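Local coordinates for protein putative efflux transporter (Bacteroides eggerthii, PDB 4L8J) that probably acts as the periplasmic adaptor (membrane fusion protein) of a HlyD-family efflux system, helping to couple an inner-membrane transporter to an outer-membrane channel, at residues 18-23 with 242-247; 186-191 with 198-203; 11-16 with 257-262; 23-28 with 170-175; 270-275 with 285-290. All coordinates share one frame; numbering follows the deposited sequence. Where two conformers were deposited one is given.

Interaction 1: residues 18-23 with 242-247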
# COMPACT_ATOMS: atom_id res chain seq x y z
N GLN A 18 2.86 11.75 7.87
CA GLN A 18 2.20 10.46 7.58
C GLN A 18 1.94 9.58 8.82
O GLN A 18 0.82 9.09 9.00
CB GLN A 18 3.05 9.67 6.57
CG GLN A 18 2.53 8.27 6.30
CD GLN A 18 3.52 7.46 5.50
OE1 GLN A 18 4.75 7.62 5.61
NE2 GLN A 18 2.99 6.61 4.65
N SER A 19 2.96 9.37 9.66
CA SER A 19 2.85 8.41 10.75
C SER A 19 2.53 8.99 12.13
O SER A 19 2.55 8.23 13.11
CB SER A 19 4.15 7.60 10.85
OG SER A 19 5.22 8.46 11.20
N VAL A 20 2.29 10.30 12.23
CA VAL A 20 1.95 10.93 13.50
C VAL A 20 0.43 10.86 13.65
O VAL A 20 -0.30 11.41 12.83
CB VAL A 20 2.51 12.38 13.63
CG1 VAL A 20 1.98 13.10 14.88
CG2 VAL A 20 4.04 12.37 13.65
N ILE A 21 -0.05 10.15 14.67
CA ILE A 21 -1.47 10.03 14.97
C ILE A 21 -1.86 11.09 15.99
O ILE A 21 -1.19 11.24 17.00
CB ILE A 21 -1.85 8.61 15.45
CG1 ILE A 21 -1.32 7.49 14.51
CG2 ILE A 21 -3.39 8.49 15.75
CD1 ILE A 21 -1.84 7.52 13.05
N LEU A 22 -2.93 11.83 15.72
CA LEU A 22 -3.43 12.87 16.61
C LEU A 22 -4.82 12.49 17.11
O LEU A 22 -5.64 12.03 16.32
CB LEU A 22 -3.50 14.22 15.88
CG LEU A 22 -2.24 14.73 15.18
CD1 LEU A 22 -2.57 15.97 14.36
CD2 LEU A 22 -1.15 15.08 16.18
N LYS A 23 -5.07 12.64 18.43
CA LYS A 23 -6.37 12.39 19.03
C LYS A 23 -6.67 13.47 20.01
O LYS A 23 -5.77 13.89 20.75
CB LYS A 23 -6.45 11.01 19.74
CG LYS A 23 -6.23 9.80 18.83
CD LYS A 23 -7.44 9.52 17.91
CE LYS A 23 -7.11 8.40 16.95
NZ LYS A 23 -8.18 8.20 15.94
N ARG A 242 -4.83 17.15 23.51
CA ARG A 242 -4.38 16.66 22.20
C ARG A 242 -3.22 15.70 22.45
O ARG A 242 -2.21 16.09 23.03
CB ARG A 242 -3.97 17.85 21.29
CG ARG A 242 -3.05 17.56 20.09
CD ARG A 242 -3.66 16.78 18.94
NE ARG A 242 -4.93 17.32 18.43
CZ ARG A 242 -5.06 18.15 17.40
NH1 ARG A 242 -3.99 18.63 16.78
NH2 ARG A 242 -6.27 18.51 16.98
N LEU A 243 -3.42 14.42 22.12
CA LEU A 243 -2.39 13.38 22.20
C LEU A 243 -1.75 13.23 20.82
O LEU A 243 -2.51 13.04 19.87
CB LEU A 243 -3.00 12.03 22.67
CG LEU A 243 -2.10 10.75 22.56
CD1 LEU A 243 -1.02 10.76 23.60
CD2 LEU A 243 -2.94 9.48 22.72
N ALA A 244 -0.41 13.34 20.70
CA ALA A 244 0.34 13.15 19.42
C ALA A 244 1.34 12.03 19.58
O ALA A 244 2.19 12.05 20.49
CB ALA A 244 1.05 14.43 18.99
N SER A 245 1.17 10.99 18.76
CA SER A 245 2.00 9.81 18.83
C SER A 245 2.57 9.45 17.46
O SER A 245 1.81 9.16 16.53
CB SER A 245 1.18 8.61 19.34
OG SER A 245 0.53 8.87 20.58
N ASP A 246 3.91 9.40 17.35
CA ASP A 246 4.53 8.93 16.11
C ASP A 246 4.58 7.41 16.21
O ASP A 246 5.35 6.88 17.00
CB ASP A 246 5.90 9.57 15.84
CG ASP A 246 6.45 9.27 14.45
OD1 ASP A 246 5.97 8.32 13.80
OD2 ASP A 246 7.38 9.98 14.01
N ILE A 247 3.71 6.71 15.48
CA ILE A 247 3.66 5.25 15.52
C ILE A 247 4.69 4.58 14.58
O ILE A 247 4.76 3.36 14.54
CB ILE A 247 2.25 4.68 15.27
CG1 ILE A 247 1.72 5.02 13.85
CG2 ILE A 247 1.27 5.11 16.40
CD1 ILE A 247 0.51 4.12 13.50
O HOH W 1 8.12 9.11 11.34
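With Ser19 OG between its backbone N and carbonyl carbon (chi1 65°) and Asp246 CG anti to its backbone N (chi1 -170°), the two side chains face each other, and Ser19 OG donates to Asp246 OD1 at 2.7 Å. The hydroxyl comes from above the carboxylate plane. A water donates to both Ser19 OG and Asp246 OD2, and Ala248 N gives OD1 a second donor, so small polar residues suit this place where the strands run out into loops. Beside them Ile247 N donates to Ser19 O at 3.0 Å.

Strands 20-23 and 242-246 run antiparallel at 163°. Ile21 with Ser245 and Lys23 with Leu243 are the hydrogen-bonded pairs, each with two backbone bonds, such as Ile21 N to Ser245 O at 2.8 Å. Between them lies the non-hydrogen-bonded pair of Leu22 and Ala244, where Leu22 CD2 rests on Ala244 CB at 3.6 Å, an approach a lone methyl permits. The side chains of Val20 and Asp246 cross at about a right angle, Val20 CG2 lying 4.0 Å from Asp246 CG. Arg242 folds back so that Leu22 CB lies over one guanidinium face and Lys23 O at the edge; its NE forms a salt bridge with Asp24.

On the face of Ile21, Ser245 and Leu243, Ile21 CG1 meets Ile247 CD1 at 4.0 Å. Leu178 of helix 176-180 packs there, and its O accepts the buried Ser245 OG. Pairing an early strand with a late one in this way is the seam that closes the six-stranded antiparallel beta barrel, as in membrane fusion proteins of the HlyD family.

Interaction 2: residues 186-191 with 198-203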
# COMPACT_ATOMS: atom_id res chain seq x y z
N PHE A 186 1.38 15.40 25.07
CA PHE A 186 0.07 15.89 25.51
C PHE A 186 0.10 17.39 25.52
O PHE A 186 1.00 17.98 26.14
CB PHE A 186 -0.30 15.38 26.93
CG PHE A 186 -0.20 13.89 27.14
CD1 PHE A 186 1.01 13.29 27.46
CD2 PHE A 186 -1.32 13.08 27.00
CE1 PHE A 186 1.10 11.91 27.65
CE2 PHE A 186 -1.24 11.70 27.21
CZ PHE A 186 -0.03 11.12 27.53
N LYS A 187 -0.86 18.01 24.82
CA LYS A 187 -1.00 19.46 24.76
C LYS A 187 -2.41 19.81 25.22
O LYS A 187 -3.37 19.22 24.72
CB LYS A 187 -0.70 20.01 23.35
CG LYS A 187 0.67 19.65 22.78
CD LYS A 187 1.79 20.58 23.22
CE LYS A 187 3.14 20.14 22.70
NZ LYS A 187 3.76 19.12 23.58
N VAL A 188 -2.52 20.72 26.19
CA VAL A 188 -3.80 21.13 26.78
C VAL A 188 -4.23 22.51 26.33
O VAL A 188 -3.47 23.47 26.40
CB VAL A 188 -3.75 21.07 28.33
CG1 VAL A 188 -5.06 21.58 28.97
CG2 VAL A 188 -3.44 19.66 28.79
N GLU A 189 -5.49 22.60 25.97
CA GLU A 189 -6.15 23.86 25.68
C GLU A 189 -7.38 23.96 26.59
O GLU A 189 -8.27 23.12 26.49
CB GLU A 189 -6.51 23.95 24.18
CG GLU A 189 -6.97 25.35 23.79
CD GLU A 189 -7.54 25.51 22.40
OE1 GLU A 189 -7.89 24.48 21.77
OE2 GLU A 189 -7.64 26.66 21.93
N PHE A 190 -7.39 24.92 27.56
CA PHE A 190 -8.52 25.09 28.48
C PHE A 190 -9.67 25.79 27.77
O PHE A 190 -9.44 26.76 27.02
CB PHE A 190 -8.12 25.86 29.75
CG PHE A 190 -7.06 25.16 30.57
CD1 PHE A 190 -7.42 24.17 31.48
CD2 PHE A 190 -5.72 25.48 30.43
CE1 PHE A 190 -6.44 23.52 32.24
CE2 PHE A 190 -4.75 24.81 31.17
CZ PHE A 190 -5.11 23.85 32.08
N ASP A 191 -10.90 25.29 27.98
CA ASP A 191 -12.13 25.87 27.41
C ASP A 191 -12.31 27.34 27.84
O ASP A 191 -12.81 28.13 27.06
CB ASP A 191 -13.36 25.03 27.83
CG ASP A 191 -13.38 23.62 27.26
OD1 ASP A 191 -12.60 23.34 26.32
OD2 ASP A 191 -14.22 22.81 27.71
N PHE A 198 -0.90 24.54 26.17
CA PHE A 198 0.14 24.27 27.15
C PHE A 198 0.63 22.83 27.08
O PHE A 198 -0.18 21.91 27.01
CB PHE A 198 -0.37 24.57 28.57
CG PHE A 198 -0.84 25.99 28.78
CD1 PHE A 198 0.06 26.99 29.14
CD2 PHE A 198 -2.19 26.31 28.67
CE1 PHE A 198 -0.39 28.31 29.36
CE2 PHE A 198 -2.63 27.62 28.85
CZ PHE A 198 -1.73 28.61 29.21
N ASN A 199 1.95 22.64 27.18
CA ASN A 199 2.53 21.32 27.24
C ASN A 199 2.17 20.70 28.58
O ASN A 199 2.06 21.38 29.61
CB ASN A 199 4.06 21.39 27.06
CG ASN A 199 4.73 20.03 27.11
OD1 ASN A 199 4.62 19.21 26.19
ND2 ASN A 199 5.37 19.73 28.24
N ALA A 200 1.97 19.39 28.57
CA ALA A 200 1.64 18.67 29.77
C ALA A 200 2.44 17.40 29.78
O ALA A 200 2.81 16.92 28.71
CB ALA A 200 0.15 18.36 29.82
N ARG A 201 2.72 16.86 30.96
CA ARG A 201 3.44 15.61 31.02
C ARG A 201 2.57 14.53 31.63
O ARG A 201 1.71 14.81 32.46
CB ARG A 201 4.78 15.75 31.79
CG ARG A 201 4.62 16.15 33.26
CD ARG A 201 5.91 15.95 34.04
NE ARG A 201 5.61 15.66 35.45
CZ ARG A 201 5.39 16.58 36.37
NH1 ARG A 201 5.47 17.87 36.05
NH2 ARG A 201 5.07 16.24 37.61
N LEU A 202 2.86 13.27 31.29
CA LEU A 202 2.16 12.15 31.86
C LEU A 202 2.46 12.00 33.34
O LEU A 202 3.63 11.96 33.72
CB LEU A 202 2.56 10.85 31.14
CG LEU A 202 1.89 9.57 31.64
CD1 LEU A 202 0.34 9.64 31.47
CD2 LEU A 202 2.46 8.37 30.93
N GLU A 203 1.42 11.85 34.17
CA GLU A 203 1.67 11.54 35.55
C GLU A 203 1.53 10.04 35.73
O GLU A 203 2.40 9.40 36.32
CB GLU A 203 0.76 12.31 36.52
CG GLU A 203 1.13 11.94 37.96
CD GLU A 203 0.39 12.62 39.10
OE1 GLU A 203 -0.86 12.57 39.12
OE2 GLU A 203 1.08 13.12 40.02
O HOH W 2 3.86 15.94 26.73
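Phe186 packs on Ala200 and Leu202: its CB lies 4.2 Å from Ala200 CB, and its CE1 touches Leu202 CB at 3.9 Å. The ring is buried, with Phe169, Ile241 and Leu243 packed around it, as befits a large apolar group. Phe186 O accepts Ala200 N through a bent bond (145°).

Lys187 points to the other face, beside Asn199. Lys187 was modelled in two conformers; in one, chi4 of -85° brings NZ to Asn199 OD1 at 2.7 Å, in the amide plane and on a lone pair of the oxygen, so this bond is probably not permanent. Asn199 uses both ends of its amide, since ND2 donates to Asp222 O on the far side of its strand. An alanine here would probably leave Asp222 O without its side-chain donor and, in that conformer, the Lys187 ammonium without this acceptor.

Val188 and Phe198 form the regular hydrogen-bonded pair, with Val188 N to Phe198 O at 2.8 Å nearly straight (175°). The branches of Val188 divide the work: CG2 meets Ala200 CB at 4.0 Å, while CG1 sits over the centre of the Phe190 ring, 3.8 Å above its plane. Phe190 then brings its ring edge to Phe198, CE2 to CD2 at 3.9 Å, the two side chains crossing at about a right angle. Phe226 and Tyr231 meet the Phe198 ring edge-to-face.

Apolar residues, aromatic or small, thus line one face and polar ones the other, the pattern of a beta hairpin in the wall of an antiparallel barrel.

Interaction 3: residues 11-16 with 257-262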
# COMPACT_ATOMS: atom_id res chain seq x y z
N LYS A 11 -11.26 26.60 0.83
CA LYS A 11 -11.19 25.55 1.86
C LYS A 11 -9.71 25.21 2.01
O LYS A 11 -8.95 25.36 1.05
CB LYS A 11 -12.04 24.31 1.52
CG LYS A 11 -13.55 24.53 1.66
CD LYS A 11 -14.32 23.22 1.47
CE LYS A 11 -15.80 23.43 1.26
NZ LYS A 11 -16.12 23.94 -0.10
N THR A 12 -9.27 24.91 3.23
CA THR A 12 -7.87 24.62 3.52
C THR A 12 -7.74 23.38 4.38
O THR A 12 -8.72 22.91 4.97
CB THR A 12 -7.20 25.80 4.25
OG1 THR A 12 -7.80 25.91 5.55
CG2 THR A 12 -7.25 27.13 3.49
N ALA A 13 -6.51 22.90 4.52
CA ALA A 13 -6.15 21.79 5.41
C ALA A 13 -4.78 22.03 5.92
O ALA A 13 -4.00 22.78 5.29
CB ALA A 13 -6.22 20.46 4.67
N THR A 14 -4.45 21.41 7.05
CA THR A 14 -3.13 21.46 7.66
C THR A 14 -2.31 20.29 7.11
O THR A 14 -2.84 19.19 7.03
CB THR A 14 -3.30 21.37 9.19
OG1 THR A 14 -4.37 22.25 9.59
CG2 THR A 14 -2.02 21.68 9.94
N VAL A 15 -1.04 20.52 6.76
CA VAL A 15 -0.12 19.45 6.30
C VAL A 15 0.15 18.55 7.54
O VAL A 15 0.44 19.08 8.62
CB VAL A 15 1.19 20.05 5.71
CG1 VAL A 15 2.19 18.96 5.33
CG2 VAL A 15 0.89 20.94 4.50
N SER A 16 0.01 17.23 7.39
CA SER A 16 0.23 16.31 8.51
C SER A 16 1.32 15.28 8.15
O SER A 16 1.51 14.92 6.99
CB SER A 16 -1.08 15.62 8.91
OG SER A 16 -1.58 14.76 7.90
N ASN A 257 1.11 14.30 4.35
CA ASN A 257 -0.19 14.12 3.73
C ASN A 257 -0.76 15.44 3.28
O ASN A 257 -0.80 16.40 4.08
CB ASN A 257 -1.23 13.54 4.70
CG ASN A 257 -0.99 12.16 5.21
OD1 ASN A 257 -0.84 11.23 4.43
ND2 ASN A 257 -1.15 11.99 6.53
N VAL A 258 -1.29 15.45 2.05
CA VAL A 258 -2.09 16.56 1.54
C VAL A 258 -3.23 15.98 0.72
O VAL A 258 -2.98 15.02 -0.02
CB VAL A 258 -1.34 17.67 0.74
CG1 VAL A 258 -0.28 18.37 1.56
CG2 VAL A 258 -0.79 17.17 -0.59
N PRO A 259 -4.45 16.56 0.72
CA PRO A 259 -5.49 16.06 -0.19
C PRO A 259 -5.06 16.20 -1.65
O PRO A 259 -4.29 17.11 -2.00
CB PRO A 259 -6.69 16.98 0.10
CG PRO A 259 -6.48 17.39 1.55
CD PRO A 259 -4.97 17.65 1.56
N LEU A 260 -5.52 15.30 -2.51
CA LEU A 260 -5.22 15.37 -3.94
C LEU A 260 -5.68 16.73 -4.51
O LEU A 260 -4.96 17.33 -5.30
CB LEU A 260 -5.92 14.21 -4.68
CG LEU A 260 -6.01 14.27 -6.20
CD1 LEU A 260 -4.64 14.16 -6.82
CD2 LEU A 260 -6.93 13.18 -6.74
N SER A 261 -6.85 17.23 -4.05
CA SER A 261 -7.44 18.49 -4.54
C SER A 261 -6.54 19.73 -4.24
O SER A 261 -6.79 20.81 -4.77
CB SER A 261 -8.84 18.67 -3.96
OG SER A 261 -8.79 18.91 -2.57
N ALA A 262 -5.50 19.58 -3.41
CA ALA A 262 -4.56 20.67 -3.11
C ALA A 262 -3.49 20.82 -4.19
O ALA A 262 -2.92 21.91 -4.33
CB ALA A 262 -3.88 20.43 -1.76
O HOH W 3 -3.30 17.74 4.95
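Ser16 and Asn257 make the tight end of this contact with two hydrogen bonds, one between backbones and one between side chains. Asn257 N donates to Ser16 O at 2.7 Å, almost straight at 171°. Asn257 ND2 donates to Ser16 OG at 3.1 Å, with the hydroxyl in the amide plane. Ser16 suits the place because its OG, between N and the carbonyl carbon (chi1 66°), stands ready to receive the amide. A leucine in place of Asn257 would probably leave Ser16 OG without this N-H, the backbone bond being the hydrogen bond that remains between the two residues.

Next to it Val15 and Val258 lie side by side and point the same way, CG2 of Val15 being 4.1 Å from CG1 of Val258; both are buried, where beta-branched residues pack well.

Beyond these the strands part. A water fills in for a direct bond, donating to Thr14 O at 2.6 Å and to Asn257 O at 3.0 Å. Ala13 CB and Pro259 CD only graze each other at 4.4 Å. Lys11 to Ala13, and Asn257 to Pro259 as well, pair in antiparallel fashion with the second subunit, so the sheet continues into that chain.

The chemistry is therefore polar and specific at one end, thinly apolar and water-bridged at the other, which implies that direct bonding between 11-16 and 257-262 is concentrated at Ser16 and Asn257, while the sheet itself runs on into the second subunit.

Interaction 4: residues 23-28 with 170-175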
# COMPACT_ATOMS: atom_id res chain seq x y z
N LYS A 23 -5.07 12.64 18.43
CA LYS A 23 -6.37 12.39 19.03
C LYS A 23 -6.67 13.47 20.01
O LYS A 23 -5.77 13.89 20.75
CB LYS A 23 -6.45 11.01 19.74
CG LYS A 23 -6.23 9.80 18.83
CD LYS A 23 -7.44 9.52 17.91
CE LYS A 23 -7.11 8.40 16.95
NZ LYS A 23 -8.18 8.20 15.94
N ASP A 24 -7.93 13.88 20.07
CA ASP A 24 -8.41 14.88 21.00
C ASP A 24 -9.33 14.23 22.01
O ASP A 24 -10.18 13.42 21.65
CB ASP A 24 -9.11 16.03 20.27
CG ASP A 24 -8.17 16.88 19.44
OD1 ASP A 24 -7.19 17.40 20.00
OD2 ASP A 24 -8.43 17.03 18.25
N PHE A 25 -9.12 14.56 23.28
CA PHE A 25 -9.93 14.08 24.40
C PHE A 25 -10.36 15.23 25.23
O PHE A 25 -9.64 16.22 25.33
CB PHE A 25 -9.13 13.08 25.27
CG PHE A 25 -8.52 11.94 24.49
CD1 PHE A 25 -9.30 10.89 24.02
CD2 PHE A 25 -7.16 11.94 24.19
CE1 PHE A 25 -8.74 9.87 23.26
CE2 PHE A 25 -6.59 10.90 23.45
CZ PHE A 25 -7.39 9.86 23.01
N SER A 26 -11.56 15.11 25.81
CA SER A 26 -12.12 16.04 26.78
C SER A 26 -11.70 15.55 28.16
O SER A 26 -11.79 14.36 28.46
CB SER A 26 -13.64 16.13 26.66
OG SER A 26 -13.98 16.64 25.39
N GLY A 27 -11.25 16.49 28.96
CA GLY A 27 -10.79 16.24 30.31
C GLY A 27 -11.24 17.30 31.27
O GLY A 27 -11.90 18.28 30.89
N MSE A 28 -10.87 17.11 32.51
CA MSE A 28 -11.28 17.99 33.57
C MSE A 28 -10.17 18.17 34.57
O MSE A 28 -9.44 17.22 34.86
CB MSE A 28 -12.53 17.38 34.24
CG MSE A 28 -13.19 18.27 35.26
SE MSE A 28 -14.80 17.43 35.94
CE MSE A 28 -16.01 17.85 34.45
N THR A 170 -10.29 10.11 30.16
CA THR A 170 -10.32 8.68 29.92
C THR A 170 -10.13 8.44 28.45
O THR A 170 -10.78 9.03 27.60
CB THR A 170 -11.59 8.01 30.48
OG1 THR A 170 -11.67 8.26 31.87
CG2 THR A 170 -11.58 6.51 30.30
N VAL A 171 -9.27 7.54 28.15
CA VAL A 171 -8.98 7.20 26.79
C VAL A 171 -9.67 5.86 26.44
O VAL A 171 -9.51 4.89 27.17
CB VAL A 171 -7.44 7.14 26.62
CG1 VAL A 171 -7.01 6.48 25.30
CG2 VAL A 171 -6.86 8.55 26.70
N PRO A 172 -10.38 5.78 25.29
CA PRO A 172 -10.90 4.48 24.85
C PRO A 172 -9.81 3.39 24.85
O PRO A 172 -8.66 3.65 24.45
CB PRO A 172 -11.40 4.78 23.43
CG PRO A 172 -11.75 6.22 23.44
CD PRO A 172 -10.65 6.83 24.29
N ASP A 173 -10.15 2.19 25.32
CA ASP A 173 -9.25 1.05 25.40
C ASP A 173 -8.51 0.74 24.10
O ASP A 173 -7.36 0.30 24.16
CB ASP A 173 -10.01 -0.21 25.84
CG ASP A 173 -10.54 -0.10 27.24
OD1 ASP A 173 -9.74 -0.25 28.18
OD2 ASP A 173 -11.75 0.17 27.40
N ASP A 174 -9.14 0.94 22.95
CA ASP A 174 -8.52 0.66 21.65
C ASP A 174 -7.35 1.60 21.34
O ASP A 174 -6.59 1.31 20.42
CB ASP A 174 -9.56 0.72 20.52
CG ASP A 174 -10.42 -0.54 20.38
OD1 ASP A 174 -10.26 -1.48 21.21
OD2 ASP A 174 -11.26 -0.58 19.46
N TYR A 175 -7.21 2.72 22.08
CA TYR A 175 -6.15 3.69 21.87
C TYR A 175 -4.97 3.48 22.85
O TYR A 175 -4.14 4.36 22.97
CB TYR A 175 -6.67 5.14 21.96
CG TYR A 175 -7.64 5.58 20.88
CD1 TYR A 175 -7.68 4.94 19.65
CD2 TYR A 175 -8.50 6.65 21.08
CE1 TYR A 175 -8.60 5.31 18.66
CE2 TYR A 175 -9.40 7.06 20.09
CZ TYR A 175 -9.44 6.39 18.88
OH TYR A 175 -10.33 6.77 17.89
O HOH W 4 -12.16 11.38 28.15
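Phe25 and Val171 stand across from each other with CA atoms 7.3 Å apart, too far for direct backbone pairing: the strands that bond to each other at Met28 and Lys168 have splayed here, and a water bridges them by donating to Ser26 O and accepting from Thr170 N.

Side chains close the gap. CG2 of Val171 sits over the Phe25 ring, 3.9 Å from its centroid and 9° off the ring normal, a CH-pi contact. CG of Phe25 is anti to the carbonyl carbon (chi1 -53°), and the ring beyond it lies against 170-175. Its CE1 touches Pro172 CD at 3.7 Å and Tyr175 CD2 at 3.9 Å, the latter edge to edge.

Lys23 lies over one face of the Tyr175 ring, its CE 4.1 Å from the centroid in a second CH-pi contact. The chain bends at chi2 (-74°), which sets CD, and beyond it the side chain crosses the tyrosine at about a right angle; NZ donates to Tyr175 OH at 3.2 Å. Lysine suits this place, offering methylenes to the ring and an ammonium to the hydroxyl.

Tyr175 is the N-cap residue of helix 176-180, and its N donates to Pro172 O. Leu178 of that helix touches Lys23, and Leu179 Val171. A six-stranded antiparallel barrel with a short helix packed on it is consistent with the beta-barrel domain of HlyD-type adaptors.

Interaction 5: residues 270-275 with 285-290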
# COMPACT_ATOMS: atom_id res chain seq x y z
N LYS A 270 6.40 20.01 -15.98
CA LYS A 270 5.86 18.78 -15.40
C LYS A 270 5.83 18.82 -13.82
O LYS A 270 5.49 17.82 -13.19
CB LYS A 270 6.66 17.55 -15.92
CG LYS A 270 8.07 17.40 -15.36
CD LYS A 270 8.62 16.00 -15.59
CE LYS A 270 9.73 15.67 -14.61
NZ LYS A 270 10.20 14.27 -14.77
N ASN A 271 6.12 20.00 -13.22
CA ASN A 271 6.14 20.17 -11.76
C ASN A 271 4.77 20.18 -11.10
O ASN A 271 3.76 20.49 -11.73
CB ASN A 271 6.84 21.47 -11.36
CG ASN A 271 8.20 21.62 -11.94
OD1 ASN A 271 8.88 20.64 -12.24
ND2 ASN A 271 8.64 22.87 -12.09
N THR A 272 4.75 19.86 -9.80
CA THR A 272 3.52 19.87 -8.99
C THR A 272 3.64 20.93 -7.93
O THR A 272 4.71 21.13 -7.36
CB THR A 272 3.22 18.49 -8.41
OG1 THR A 272 4.36 18.02 -7.68
CG2 THR A 272 2.80 17.49 -9.50
N TYR A 273 2.53 21.61 -7.66
CA TYR A 273 2.45 22.71 -6.71
C TYR A 273 1.26 22.60 -5.79
O TYR A 273 0.30 21.88 -6.08
CB TYR A 273 2.33 24.06 -7.47
CG TYR A 273 3.43 24.29 -8.49
CD1 TYR A 273 4.63 24.90 -8.12
CD2 TYR A 273 3.29 23.87 -9.81
CE1 TYR A 273 5.66 25.07 -9.04
CE2 TYR A 273 4.32 24.03 -10.73
CZ TYR A 273 5.49 24.66 -10.36
OH TYR A 273 6.49 24.83 -11.28
N VAL A 274 1.30 23.40 -4.72
CA VAL A 274 0.22 23.68 -3.78
C VAL A 274 0.18 25.21 -3.54
O VAL A 274 1.18 25.90 -3.79
CB VAL A 274 0.30 22.94 -2.41
CG1 VAL A 274 0.20 21.42 -2.57
CG2 VAL A 274 1.55 23.35 -1.62
N TRP A 275 -0.92 25.69 -2.97
CA TRP A 275 -1.02 27.07 -2.48
C TRP A 275 -0.84 27.01 -0.99
O TRP A 275 -1.64 26.36 -0.31
CB TRP A 275 -2.38 27.71 -2.82
CG TRP A 275 -2.64 28.03 -4.26
CD1 TRP A 275 -3.62 27.50 -5.05
CD2 TRP A 275 -1.96 29.01 -5.05
NE1 TRP A 275 -3.59 28.09 -6.30
CE2 TRP A 275 -2.56 29.01 -6.33
CE3 TRP A 275 -0.91 29.92 -4.80
CZ2 TRP A 275 -2.14 29.87 -7.36
CZ3 TRP A 275 -0.50 30.77 -5.81
CH2 TRP A 275 -1.09 30.71 -7.09
N ARG A 285 3.84 26.95 -3.97
CA ARG A 285 4.91 26.14 -3.42
C ARG A 285 5.06 24.85 -4.23
O ARG A 285 4.10 24.07 -4.35
CB ARG A 285 4.60 25.85 -1.94
CG ARG A 285 5.57 24.88 -1.26
CD ARG A 285 6.85 25.53 -0.76
NE ARG A 285 6.61 26.49 0.32
CZ ARG A 285 6.33 26.17 1.58
NH1 ARG A 285 6.29 24.90 1.96
NH2 ARG A 285 6.11 27.13 2.47
N GLU A 286 6.26 24.63 -4.79
CA GLU A 286 6.53 23.40 -5.52
C GLU A 286 6.73 22.25 -4.54
O GLU A 286 7.40 22.40 -3.51
CB GLU A 286 7.75 23.54 -6.45
CG GLU A 286 7.89 22.30 -7.31
CD GLU A 286 9.08 22.22 -8.24
OE1 GLU A 286 9.91 23.16 -8.24
OE2 GLU A 286 9.19 21.21 -8.96
N VAL A 287 6.10 21.13 -4.85
CA VAL A 287 6.13 19.91 -4.03
C VAL A 287 6.55 18.72 -4.92
O VAL A 287 6.41 18.78 -6.15
CB VAL A 287 4.76 19.65 -3.31
CG1 VAL A 287 4.38 20.79 -2.36
CG2 VAL A 287 3.63 19.38 -4.31
N THR A 288 7.05 17.65 -4.28
CA THR A 288 7.38 16.39 -4.93
C THR A 288 6.41 15.38 -4.36
O THR A 288 6.38 15.16 -3.16
CB THR A 288 8.86 15.98 -4.75
OG1 THR A 288 9.69 17.02 -5.21
CG2 THR A 288 9.21 14.68 -5.53
N VAL A 289 5.60 14.81 -5.24
CA VAL A 289 4.65 13.76 -4.88
C VAL A 289 5.46 12.47 -4.77
O VAL A 289 6.27 12.16 -5.66
CB VAL A 289 3.47 13.66 -5.89
CG1 VAL A 289 2.53 12.50 -5.53
CG2 VAL A 289 2.69 14.96 -5.94
N TYR A 290 5.28 11.73 -3.67
CA TYR A 290 5.98 10.47 -3.48
C TYR A 290 5.61 9.47 -4.58
O TYR A 290 4.42 9.17 -4.80
CB TYR A 290 5.69 9.84 -2.09
CG TYR A 290 6.33 8.48 -1.94
CD1 TYR A 290 7.70 8.35 -1.74
CD2 TYR A 290 5.58 7.31 -2.13
CE1 TYR A 290 8.31 7.09 -1.67
CE2 TYR A 290 6.19 6.05 -2.11
CZ TYR A 290 7.54 5.95 -1.84
OH TYR A 290 8.14 4.72 -1.78
O HOH W 5 5.75 15.54 -8.04
O HOH W 6 7.39 19.29 -8.68
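Thr272 and Val287 meet in a beta hairpin, strand 271-278 returning as 281-289, where water completes part of the hydrogen bonding. Val287 N donates to Thr272 O at 2.9 Å. In the other direction water takes part: Thr272 N donates to a water that in turn donates to Val287 O and to Glu286 OE2 (2.6 Å). Val287 O also accepts Thr272 OG1 at 2.7 Å, the hydroxyl lying 50° above the carbonyl plane, so that this oxygen is gripped twice. Thr272 OG1 itself accepts from a second water, which takes the N-H of Val289. Threonine suits the place by donating to one partner and accepting from another.

Further along, Val274 and Arg285 exchange two backbone bonds, both 2.9 Å: Val274 N to Arg285 O and Arg285 N to Val274 O. The Arg285 guanidinium turns to the second subunit, where Glu308 forms a salt bridge and Gly303 O accepts a hydrogen bond. On the other face of the hairpin, CE1 of Tyr273 rests on Glu286 CB at 3.7 Å. The hydroxyl of that ring is reached from two residues earlier: Asn271 ND2 donates to Tyr273 OH at 3.0 Å, the oxygen lying only 2° out of the amide plane.

In the fold
From the N terminus, strand 8-17 pairs with 256-259 in interaction 3, which closes the widest loop. Nested within it, interaction 1 joins 18-23 to 242-247 and completes the barrel. Inside that loop lie interaction 4 and then interaction 2, in series, and none of the four cross. Lys23 is shared by interactions 1 and 4; interaction 1 also touches interaction 2, where Arg242 N probably bonds to Lys187 O. Interaction 5 follows as a local hairpin after all these loops have closed. It packs against interaction 3, Val274 CG1 touching Ala262 O at 3.6 Å, and both also contact the second subunit.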